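Local atomic coordinates of fibronectin type III domain-containing protein (Simiduia agarivorans, PDB entry 6P2K), a protein that probably hydrolyses the backbone of xyloglucan-type polysaccharides as a member of glycoside hydrolase family 74, this piece holding its beta-propeller region. Residues B[512-523]-B[569-580]; B[454-463]-B[537-545]. All coordinates share one frame; numbering follows the deposited sequence.

Contact 1. Residues B[512-523]-B[569-580]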
loop_
_atom_site.group_PDB
_atom_site.type_symbol
_atom_site.label_atom_id
_atom_site.label_comp_id
_atom_site.label_asym_id
_atom_site.label_seq_id
_atom_site.Cartn_x
_atom_site.Cartn_y
_atom_site.Cartn_z
ATOM N N ARG B 512 -13.835 10.318 -34.504
ATOM C CA ARG B 512 -14.956 11.253 -34.447
ATOM C C ARG B 512 -16.127 10.690 -33.651
ATOM O O ARG B 512 -16.884 11.456 -33.045
ATOM C CB ARG B 512 -15.401 11.655 -35.851
ATOM C CG ARG B 512 -16.276 12.890 -35.824
ATOM C CD ARG B 512 -16.564 13.455 -37.196
ATOM N NE ARG B 512 -17.463 14.600 -37.085
ATOM C CZ ARG B 512 -18.375 14.931 -37.994
ATOM N NH1 ARG B 512 -18.509 14.204 -39.096
ATOM N NH2 ARG B 512 -19.155 15.991 -37.796
ATOM N N ASP B 513 -16.298 9.371 -33.623
ATOM C CA ASP B 513 -17.172 8.778 -32.623
ATOM C C ASP B 513 -16.533 7.518 -32.063
ATOM O O ASP B 513 -15.727 6.851 -32.718
ATOM C CB ASP B 513 -18.577 8.464 -33.162
ATOM C CG ASP B 513 -19.620 8.283 -32.042
ATOM O OD1 ASP B 513 -19.615 9.043 -31.034
ATOM O OD2 ASP B 513 -20.468 7.372 -32.185
ATOM N N VAL B 514 -16.891 7.238 -30.816
ATOM C CA VAL B 514 -16.494 6.052 -30.073
ATOM C C VAL B 514 -17.762 5.524 -29.427
ATOM O O VAL B 514 -18.495 6.291 -28.794
ATOM C CB VAL B 514 -15.435 6.382 -29.003
ATOM C CG1 VAL B 514 -15.192 5.191 -28.094
ATOM C CG2 VAL B 514 -14.142 6.871 -29.644
ATOM N N ALA B 515 -18.047 4.236 -29.605
ATOM C CA ALA B 515 -19.306 3.698 -29.112
ATOM C C ALA B 515 -19.117 2.293 -28.565
ATOM O O ALA B 515 -18.370 1.487 -29.128
ATOM C CB ALA B 515 -20.377 3.696 -30.212
ATOM N N VAL B 516 -19.819 2.010 -27.469
ATOM C CA VAL B 516 -19.752 0.731 -26.772
ATOM C C VAL B 516 -20.911 -0.143 -27.232
ATOM O O VAL B 516 -22.042 0.336 -27.402
ATOM C CB VAL B 516 -19.788 0.956 -25.248
ATOM C CG1 VAL B 516 -19.775 -0.356 -24.508
ATOM C CG2 VAL B 516 -18.616 1.829 -24.815
ATOM N N SER B 517 -20.634 -1.421 -27.449
ATOM C CA SER B 517 -21.685 -2.359 -27.839
ATOM C C SER B 517 -22.622 -2.620 -26.669
ATOM O O SER B 517 -22.161 -3.075 -25.615
ATOM C CB SER B 517 -21.074 -3.674 -28.314
ATOM O OG SER B 517 -21.998 -4.745 -28.183
ATOM N N PRO B 518 -23.927 -2.362 -26.801
ATOM C CA PRO B 518 -24.844 -2.706 -25.704
ATOM C C PRO B 518 -24.930 -4.200 -25.454
ATOM O O PRO B 518 -25.190 -4.610 -24.318
ATOM C CB PRO B 518 -26.189 -2.132 -26.172
ATOM C CG PRO B 518 -25.836 -1.091 -27.190
ATOM C CD PRO B 518 -24.603 -1.613 -27.875
ATOM N N ALA B 519 -24.717 -5.027 -26.481
ATOM C CA ALA B 519 -24.770 -6.472 -26.294
ATOM C C ALA B 519 -23.557 -6.982 -25.531
ATOM O O ALA B 519 -23.643 -8.009 -24.849
ATOM C CB ALA B 519 -24.877 -7.174 -27.646
ATOM N N ASN B 520 -22.428 -6.283 -25.635
ATOM C CA ASN B 520 -21.197 -6.681 -24.952
ATOM C C ASN B 520 -20.452 -5.414 -24.573
ATOM O O ASN B 520 -19.587 -4.933 -25.318
ATOM C CB ASN B 520 -20.333 -7.587 -25.828
ATOM C CG ASN B 520 -19.039 -8.007 -25.148
ATOM O OD1 ASN B 520 -18.817 -7.719 -23.973
ATOM N ND2 ASN B 520 -18.179 -8.695 -25.890
ATOM N N PRO B 521 -20.761 -4.838 -23.408
ATOM C CA PRO B 521 -20.174 -3.542 -23.042
ATOM C C PRO B 521 -18.673 -3.572 -22.803
ATOM O O PRO B 521 -18.100 -2.529 -22.469
ATOM C CB PRO B 521 -20.933 -3.164 -21.761
ATOM C CG PRO B 521 -21.405 -4.468 -21.203
ATOM C CD PRO B 521 -21.694 -5.344 -22.388
ATOM N N ALA B 522 -18.013 -4.719 -22.955
ATOM C CA ALA B 522 -16.557 -4.741 -22.958
ATOM C C ALA B 522 -15.981 -4.402 -24.325
ATOM O O ALA B 522 -14.789 -4.085 -24.423
ATOM C CB ALA B 522 -16.047 -6.112 -22.504
ATOM N N LYS B 523 -16.799 -4.453 -25.372
ATOM C CA LYS B 523 -16.360 -4.237 -26.745
ATOM C C LYS B 523 -16.638 -2.795 -27.152
ATOM O O LYS B 523 -17.756 -2.301 -26.969
ATOM C CB LYS B 523 -17.076 -5.208 -27.687
ATOM C CG LYS B 523 -16.828 -4.972 -29.168
ATOM C CD LYS B 523 -17.315 -6.162 -29.995
ATOM C CE LYS B 523 -16.528 -7.423 -29.659
ATOM N NZ LYS B 523 -17.029 -8.622 -30.398
ATOM N N ILE B 569 -15.261 8.880 -42.822
ATOM C CA ILE B 569 -15.472 9.585 -41.562
ATOM C C ILE B 569 -16.825 9.167 -41.009
ATOM O O ILE B 569 -17.808 9.089 -41.753
ATOM C CB ILE B 569 -15.413 11.117 -41.737
ATOM C CG1 ILE B 569 -14.068 11.552 -42.315
ATOM C CG2 ILE B 569 -15.660 11.822 -40.416
ATOM C CD1 ILE B 569 -14.064 12.970 -42.854
ATOM N N ALA B 570 -16.882 8.901 -39.707
ATOM C CA ALA B 570 -18.126 8.541 -39.039
ATOM C C ALA B 570 -18.528 9.644 -38.072
ATOM O O ALA B 570 -17.698 10.135 -37.303
ATOM C CB ALA B 570 -17.992 7.214 -38.289
ATOM N N ARG B 571 -19.802 10.029 -38.112
ATOM C CA ARG B 571 -20.334 10.983 -37.148
ATOM C C ARG B 571 -20.933 10.295 -35.928
ATOM O O ARG B 571 -20.831 10.821 -34.816
ATOM C CB ARG B 571 -21.382 11.877 -37.818
ATOM C CG ARG B 571 -22.150 12.789 -36.864
ATOM C CD ARG B 571 -21.257 13.853 -36.248
ATOM N NE ARG B 571 -22.033 14.838 -35.496
ATOM C CZ ARG B 571 -22.454 14.661 -34.247
ATOM N NH1 ARG B 571 -22.170 13.534 -33.602
ATOM N NH2 ARG B 571 -23.159 15.611 -33.645
ATOM N N LYS B 572 -21.541 9.127 -36.110
ATOM C CA LYS B 572 -22.079 8.359 -34.999
ATOM C C LYS B 572 -21.995 6.879 -35.334
ATOM O O LYS B 572 -22.297 6.473 -36.459
ATOM C CB LYS B 572 -23.532 8.747 -34.692
ATOM C CG LYS B 572 -24.205 7.821 -33.695
ATOM C CD LYS B 572 -25.183 8.552 -32.796
ATOM C CE LYS B 572 -25.648 7.649 -31.662
ATOM N NZ LYS B 572 -26.898 8.154 -31.034
ATOM N N ILE B 573 -21.575 6.083 -34.356
ATOM C CA ILE B 573 -21.540 4.631 -34.468
ATOM C C ILE B 573 -22.673 4.071 -33.622
ATOM O O ILE B 573 -22.820 4.440 -32.451
ATOM C CB ILE B 573 -20.186 4.057 -34.019
ATOM C CG1 ILE B 573 -19.055 4.608 -34.890
ATOM C CG2 ILE B 573 -20.210 2.541 -34.073
ATOM C CD1 ILE B 573 -17.671 4.207 -34.407
ATOM N N ALA B 574 -23.477 3.188 -34.217
ATOM C CA ALA B 574 -24.638 2.593 -33.560
ATOM C C ALA B 574 -24.487 1.078 -33.575
ATOM O O ALA B 574 -24.937 0.410 -34.521
ATOM C CB ALA B 574 -25.937 3.024 -34.240
ATOM N N PRO B 575 -23.857 0.495 -32.558
ATOM C CA PRO B 575 -23.771 -0.966 -32.491
ATOM C C PRO B 575 -25.142 -1.584 -32.280
ATOM O O PRO B 575 -26.022 -1.001 -31.641
ATOM C CB PRO B 575 -22.854 -1.220 -31.286
ATOM C CG PRO B 575 -22.162 0.095 -31.035
ATOM C CD PRO B 575 -23.165 1.137 -31.430
ATOM N N HIS B 576 -25.315 -2.777 -32.840
ATOM C CA HIS B 576 -26.596 -3.462 -32.771
ATOM C C HIS B 576 -26.954 -3.741 -31.311
ATOM O O HIS B 576 -26.083 -4.123 -30.521
ATOM C CB HIS B 576 -26.533 -4.761 -33.577
ATOM C CG HIS B 576 -27.863 -5.408 -33.811
ATOM N ND1 HIS B 576 -28.579 -6.026 -32.809
ATOM C CD2 HIS B 576 -28.597 -5.547 -34.941
ATOM C CE1 HIS B 576 -29.703 -6.511 -33.310
ATOM N NE2 HIS B 576 -29.736 -6.235 -34.602
ATOM N N PRO B 577 -28.216 -3.547 -30.914
ATOM C CA PRO B 577 -28.543 -3.623 -29.480
ATOM C C PRO B 577 -28.413 -5.014 -28.881
ATOM O O PRO B 577 -28.186 -5.125 -27.669
ATOM C CB PRO B 577 -29.994 -3.121 -29.426
ATOM C CG PRO B 577 -30.525 -3.327 -30.808
ATOM C CD PRO B 577 -29.361 -3.091 -31.720
ATOM N N THR B 578 -28.552 -6.080 -29.675
ATOM C CA THR B 578 -28.472 -7.437 -29.145
ATOM C C THR B 578 -27.494 -8.347 -29.874
ATOM O O THR B 578 -27.252 -9.459 -29.395
ATOM C CB THR B 578 -29.853 -8.115 -29.162
ATOM O OG1 THR B 578 -30.291 -8.282 -30.515
ATOM C CG2 THR B 578 -30.876 -7.286 -28.398
ATOM N N ASN B 579 -26.928 -7.927 -31.001
ATOM C CA ASN B 579 -26.015 -8.760 -31.782
ATOM C C ASN B 579 -24.687 -8.018 -31.908
ATOM O O ASN B 579 -24.567 -7.075 -32.698
ATOM C CB ASN B 579 -26.614 -9.084 -33.146
ATOM C CG ASN B 579 -25.805 -10.113 -33.914
ATOM O OD1 ASN B 579 -24.690 -10.465 -33.525
ATOM N ND2 ASN B 579 -26.365 -10.600 -35.017
ATOM N N GLU B 580 -23.679 -8.453 -31.145
ATOM C CA GLU B 580 -22.405 -7.744 -31.166
ATOM C C GLU B 580 -21.642 -7.936 -32.470
ATOM O O GLU B 580 -20.622 -7.268 -32.668
ATOM C CB GLU B 580 -21.539 -8.158 -29.970
ATOM C CG GLU B 580 -20.992 -9.573 -30.001
ATOM C CD GLU B 580 -20.141 -9.884 -28.773
ATOM O OE1 GLU B 580 -20.609 -10.643 -27.897
ATOM O OE2 GLU B 580 -19.009 -9.361 -28.677
HETATM O O HOH W 1 -19.294 12.111 -32.968
HETATM O O HOH W 2 -23.543 -4.578 -30.301
HETATM O O HOH W 3 -18.057 -8.421 -32.814
#
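Glu580 OE2 is gripped by two donors of the opposing loop. Lys523 NZ makes a salt bridge at 2.7 Å, meeting the anti side of the oxygen, while Asn520 ND2 hydrogen-bonds to the syn side at 3.0 Å. The hydrogen bond from Asn520 ND2 is almost straight (175°), OE2 lies in the plane of the Asn520 amide, and the two nitrogens come from opposite faces of the carboxylate plane. With CG between the backbone N and the carbonyl carbon (chi1 70°) and the chain extended beyond, the Glu580 carboxylate reaches both donors. Two donors on one oxygen should fix the rotation of the carboxylate and probably favour its charged form. A water adds a second tie, accepting from Lys523 NZ and donating to Glu580 O.

Next to this cluster, Ser517 OG closes an ST motif with Asn520 N, and a water 2.6 Å from that same Ser517 OG donates to His576 O. These loops follow the leading strands of two successive blades of a beta-propeller. The axes of 512-516 and 572-575 approach to 6.1 Å and run 18° from parallel, each strand at the border of its own antiparallel sheet. Between the strands Ala515 CB sits 3.8 Å from Ile573 CB; past the strand end Pro518 CD packs on Pro575 CB.

Asp513 bridges the strands at their other end. Its OD2 accepts from Ile573 N at 2.8 Å, leaving OD1 to ligate a zinc ion together with Asp405. Beyond it, the extended Arg512 places one guanidinium face under Arg571 CD, 3.4 Å from the plane. The proximity of the two cationic groups is probably eased by outside partners: Trp616 O accepts from Arg512 NH2, Asp617 OD1 forms a salt bridge with Arg571 NE, and Thr744 O accepts from Arg571 NH2.

Contact 2. Residues B[454-463]-B[537-545]. With ZN (zinc ion), chain O; PE3 (3,6,9,12,15,18,21,24,27,30,33,36,39-tridecaoxahentetracontane-1,41-diol), chain V.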
loop_
_atom_site.group_PDB
_atom_site.type_symbol
_atom_site.label_atom_id
_atom_site.label_comp_id
_atom_site.label_asym_id
_atom_site.label_seq_id
_atom_site.Cartn_x
_atom_site.Cartn_y
_atom_site.Cartn_z
ATOM N N ALA B 454 -18.064 1.960 -20.846
ATOM C CA ALA B 454 -17.764 0.573 -21.169
ATOM C C ALA B 454 -17.720 -0.266 -19.891
ATOM O O ALA B 454 -18.107 0.188 -18.807
ATOM C CB ALA B 454 -16.447 0.485 -21.944
ATOM N N ASP B 455 -17.221 -1.497 -20.015
ATOM C CA ASP B 455 -17.217 -2.458 -18.914
ATOM C C ASP B 455 -15.886 -3.202 -18.912
ATOM O O ASP B 455 -15.610 -3.985 -19.827
ATOM C CB ASP B 455 -18.383 -3.436 -19.047
ATOM C CG ASP B 455 -18.211 -4.663 -18.185
ATOM O OD1 ASP B 455 -18.014 -4.497 -16.968
ATOM O OD2 ASP B 455 -18.270 -5.789 -18.723
ATOM N N ALA B 456 -15.073 -2.973 -17.882
ATOM C CA ALA B 456 -13.763 -3.609 -17.746
ATOM C C ALA B 456 -13.806 -4.573 -16.562
ATOM O O ALA B 456 -13.623 -4.166 -15.411
ATOM C CB ALA B 456 -12.666 -2.561 -17.570
ATOM N N TRP B 457 -14.034 -5.854 -16.856
ATOM C CA TRP B 457 -14.108 -6.898 -15.834
ATOM C C TRP B 457 -15.131 -6.548 -14.754
ATOM O O TRP B 457 -14.909 -6.774 -13.564
ATOM C CB TRP B 457 -12.740 -7.160 -15.196
ATOM C CG TRP B 457 -11.608 -7.437 -16.149
ATOM C CD1 TRP B 457 -10.411 -6.782 -16.199
ATOM C CD2 TRP B 457 -11.546 -8.458 -17.156
ATOM N NE1 TRP B 457 -9.615 -7.321 -17.177
ATOM C CE2 TRP B 457 -10.288 -8.350 -17.782
ATOM C CE3 TRP B 457 -12.435 -9.449 -17.593
ATOM C CZ2 TRP B 457 -9.894 -9.192 -18.822
ATOM C CZ3 TRP B 457 -12.042 -10.284 -18.628
ATOM C CH2 TRP B 457 -10.781 -10.150 -19.230
ATOM N N GLY B 458 -16.257 -5.973 -15.169
ATOM C CA GLY B 458 -17.316 -5.636 -14.244
ATOM C C GLY B 458 -17.262 -4.233 -13.675
ATOM O O GLY B 458 -18.202 -3.830 -12.977
ATOM N N VAL B 459 -16.206 -3.477 -13.941
ATOM C CA VAL B 459 -16.068 -2.108 -13.450
ATOM C C VAL B 459 -16.473 -1.159 -14.573
ATOM O O VAL B 459 -15.851 -1.191 -15.646
ATOM C CB VAL B 459 -14.634 -1.817 -12.977
ATOM C CG1 VAL B 459 -14.568 -0.483 -12.254
ATOM C CG2 VAL B 459 -14.129 -2.934 -12.072
ATOM N N PRO B 460 -17.479 -0.307 -14.376
ATOM C CA PRO B 460 -17.842 0.653 -15.424
ATOM C C PRO B 460 -16.685 1.597 -15.709
ATOM O O PRO B 460 -16.005 2.069 -14.797
ATOM C CB PRO B 460 -19.047 1.392 -14.830
ATOM C CG PRO B 460 -18.928 1.204 -13.350
ATOM C CD PRO B 460 -18.280 -0.136 -13.153
ATOM N N THR B 461 -16.461 1.862 -16.993
ATOM C CA THR B 461 -15.252 2.541 -17.439
ATOM C C THR B 461 -15.605 3.547 -18.521
ATOM O O THR B 461 -16.126 3.170 -19.578
ATOM C CB THR B 461 -14.230 1.529 -17.964
ATOM O OG1 THR B 461 -13.945 0.568 -16.940
ATOM C CG2 THR B 461 -12.941 2.225 -18.382
ATOM N N VAL B 462 -15.315 4.824 -18.259
ATOM C CA VAL B 462 -15.486 5.858 -19.269
ATOM C C VAL B 462 -14.490 5.623 -20.396
ATOM O O VAL B 462 -13.322 5.301 -20.153
ATOM C CB VAL B 462 -15.283 7.252 -18.649
ATOM C CG1 VAL B 462 -15.934 8.328 -19.514
ATOM C CG2 VAL B 462 -15.808 7.290 -17.222
ATOM N N VAL B 463 -14.949 5.772 -21.636
ATOM C CA VAL B 463 -14.079 5.802 -22.805
ATOM C C VAL B 463 -14.290 7.134 -23.510
ATOM O O VAL B 463 -15.411 7.655 -23.546
ATOM C CB VAL B 463 -14.341 4.625 -23.769
ATOM C CG1 VAL B 463 -14.082 3.307 -23.071
ATOM C CG2 VAL B 463 -15.766 4.670 -24.321
ATOM N N GLU B 537 -11.655 -5.377 -28.647
ATOM C CA GLU B 537 -12.486 -6.558 -28.433
ATOM C C GLU B 537 -12.924 -6.675 -26.978
ATOM O O GLU B 537 -14.086 -6.989 -26.693
ATOM C CB GLU B 537 -11.726 -7.810 -28.871
ATOM C CG GLU B 537 -12.424 -9.115 -28.534
ATOM C CD GLU B 537 -13.455 -9.501 -29.576
ATOM O OE1 GLU B 537 -14.458 -10.158 -29.214
ATOM O OE2 GLU B 537 -13.258 -9.147 -30.759
ATOM N N ASP B 538 -12.008 -6.420 -26.044
ATOM C CA ASP B 538 -12.315 -6.486 -24.618
ATOM C C ASP B 538 -11.473 -5.423 -23.929
ATOM O O ASP B 538 -10.246 -5.550 -23.871
ATOM C CB ASP B 538 -12.024 -7.875 -24.054
ATOM C CG ASP B 538 -12.506 -8.041 -22.621
ATOM O OD1 ASP B 538 -12.136 -7.217 -21.757
ATOM O OD2 ASP B 538 -13.258 -9.002 -22.357
ATOM N N ILE B 539 -12.125 -4.380 -23.410
ATOM C CA ILE B 539 -11.375 -3.274 -22.831
ATOM C C ILE B 539 -10.719 -3.665 -21.511
ATOM O O ILE B 539 -9.701 -3.075 -21.130
ATOM C CB ILE B 539 -12.283 -2.042 -22.664
ATOM C CG1 ILE B 539 -11.450 -0.830 -22.242
ATOM C CG2 ILE B 539 -13.400 -2.328 -21.663
ATOM C CD1 ILE B 539 -12.223 0.449 -22.190
ATOM N N GLY B 540 -11.261 -4.660 -20.806
ATOM C CA GLY B 540 -10.575 -5.162 -19.626
ATOM C C GLY B 540 -9.222 -5.763 -19.960
ATOM O O GLY B 540 -8.231 -5.516 -19.270
ATOM N N ARG B 541 -9.164 -6.557 -21.032
ATOM C CA ARG B 541 -7.893 -7.128 -21.467
ATOM C C ARG B 541 -6.914 -6.037 -21.885
ATOM O O ARG B 541 -5.720 -6.109 -21.573
ATOM C CB ARG B 541 -8.135 -8.106 -22.616
ATOM C CG ARG B 541 -6.906 -8.858 -23.077
ATOM C CD ARG B 541 -7.303 -10.037 -23.950
ATOM N NE ARG B 541 -6.167 -10.900 -24.261
ATOM C CZ ARG B 541 -5.705 -11.110 -25.490
ATOM N NH1 ARG B 541 -6.283 -10.522 -26.529
ATOM N NH2 ARG B 541 -4.666 -11.912 -25.679
ATOM N N ALA B 542 -7.401 -5.016 -22.596
ATOM C CA ALA B 542 -6.536 -3.898 -22.959
ATOM C C ALA B 542 -6.002 -3.196 -21.718
ATOM O O ALA B 542 -4.849 -2.748 -21.694
ATOM C CB ALA B 542 -7.296 -2.914 -23.847
ATOM N N LEU B 543 -6.824 -3.097 -20.672
ATOM C CA LEU B 543 -6.346 -2.495 -19.436
ATOM C C LEU B 543 -5.385 -3.422 -18.698
ATOM O O LEU B 543 -4.469 -2.941 -18.022
ATOM C CB LEU B 543 -7.531 -2.098 -18.557
ATOM C CG LEU B 543 -8.256 -0.855 -19.090
ATOM C CD1 LEU B 543 -9.659 -0.709 -18.523
ATOM C CD2 LEU B 543 -7.435 0.397 -18.811
ATOM N N ASP B 544 -5.564 -4.745 -18.823
ATOM C CA ASP B 544 -4.596 -5.680 -18.249
ATOM C C ASP B 544 -3.204 -5.417 -18.810
ATOM O O ASP B 544 -2.225 -5.329 -18.060
ATOM C CB ASP B 544 -5.028 -7.139 -18.499
ATOM C CG ASP B 544 -6.216 -7.550 -17.643
ATOM O OD1 ASP B 544 -6.586 -6.791 -16.722
ATOM O OD2 ASP B 544 -6.778 -8.636 -17.892
ATOM N N TYR B 545 -3.101 -5.258 -20.131
ATOM C CA TYR B 545 -1.812 -4.961 -20.745
ATOM C C TYR B 545 -1.300 -3.591 -20.322
ATOM O O TYR B 545 -0.105 -3.429 -20.045
ATOM C CB TYR B 545 -1.919 -5.029 -22.270
ATOM C CG TYR B 545 -1.767 -6.418 -22.833
ATOM C CD1 TYR B 545 -2.727 -7.392 -22.592
ATOM C CD2 TYR B 545 -0.667 -6.757 -23.612
ATOM C CE1 TYR B 545 -2.597 -8.666 -23.107
ATOM C CE2 TYR B 545 -0.529 -8.030 -24.130
ATOM C CZ TYR B 545 -1.498 -8.980 -23.874
ATOM O OH TYR B 545 -1.372 -10.248 -24.387
HETATM ZN ZN ZN O . -5.446 -10.226 -18.759
HETATM O O43 PE3 V . -20.513 -2.606 -14.534
HETATM C C42 PE3 V . -21.197 -2.609 -15.789
HETATM C C41 PE3 V . -21.045 -1.246 -16.468
HETATM O O40 PE3 V . -21.754 -1.305 -17.712
HETATM C C39 PE3 V . -21.680 -0.055 -18.407
HETATM C C38 PE3 V . -22.447 -0.183 -19.717
HETATM O O37 PE3 V . -23.823 -0.511 -19.450
HETATM O O HOH W 4 -14.054 -6.408 -19.536
HETATM O O HOH W 5 -6.732 -11.735 -18.793
HETATM O O HOH W 6 -4.475 -9.931 -20.639
#
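Trp457 and Gly540 meet where the tip of a beta hairpin rests on the start of a helix. The hairpin turns through a type I' turn from Ala456 to Val459 in one propeller blade, and helix 539-547 is inserted between the last two strands of the next.

The apolar part is a row of methyl contacts. Ile539 CG1, anti to the backbone N (chi1 -172°), carries CD1 to within 3.5 Å of Val463 CG1. Its CG2 lies against strand 454-456, 3.3 Å from Asp455 O and near the CB atoms of Ala454 and Ala456, while Leu543 CD1 touches Ala456 CB at 3.7 Å.

The aromatic part is a CH-pi contact: Gly540 CA stands 3.7 Å from the centroid of the five-membered ring of Trp457, over its face. Asp538 OD1 lies farther along that face, near the rim.

Among the polar links, Asp538 caps the helix, its OD1 accepting from Arg541 N and, weakly, Gly540 N. One water donates to this oxygen and to Asp455 O while accepting from Trp457 N. At the indole edge, Trp457 NE1 gives a weak bond, 3.1 Å long, to Asp544 OD1. Asp544 OD2 accepts from Arg548 of the second subunit and binds zinc at 2.2 Å, with two waters and that subunit's Asp544 OD2.

Overall arrangement
Together the contacts join three successive blades: contact 2 links the first to the second, and contact 1 the second to the third. Their segments interleave along the chain, and their centres lie 15 Å apart. The turn 520-523 of contact 1 meets the helix start of contact 2 directly, with Ala522 O and Ile539 N 2.9 Å apart in a probable hydrogen bond. Lys523 NZ also has a weak ion pair with Glu537 OE1 at 3.2 Å. Val463 of contact 2 packs on Val514 and Val516 of contact 1, its side chain about 9 Å from that of Asp513. The zinc at contact 1 is held by Asp405 and Asp513 of one chain, whereas the zinc at contact 2 joins Asp544 of two subunits.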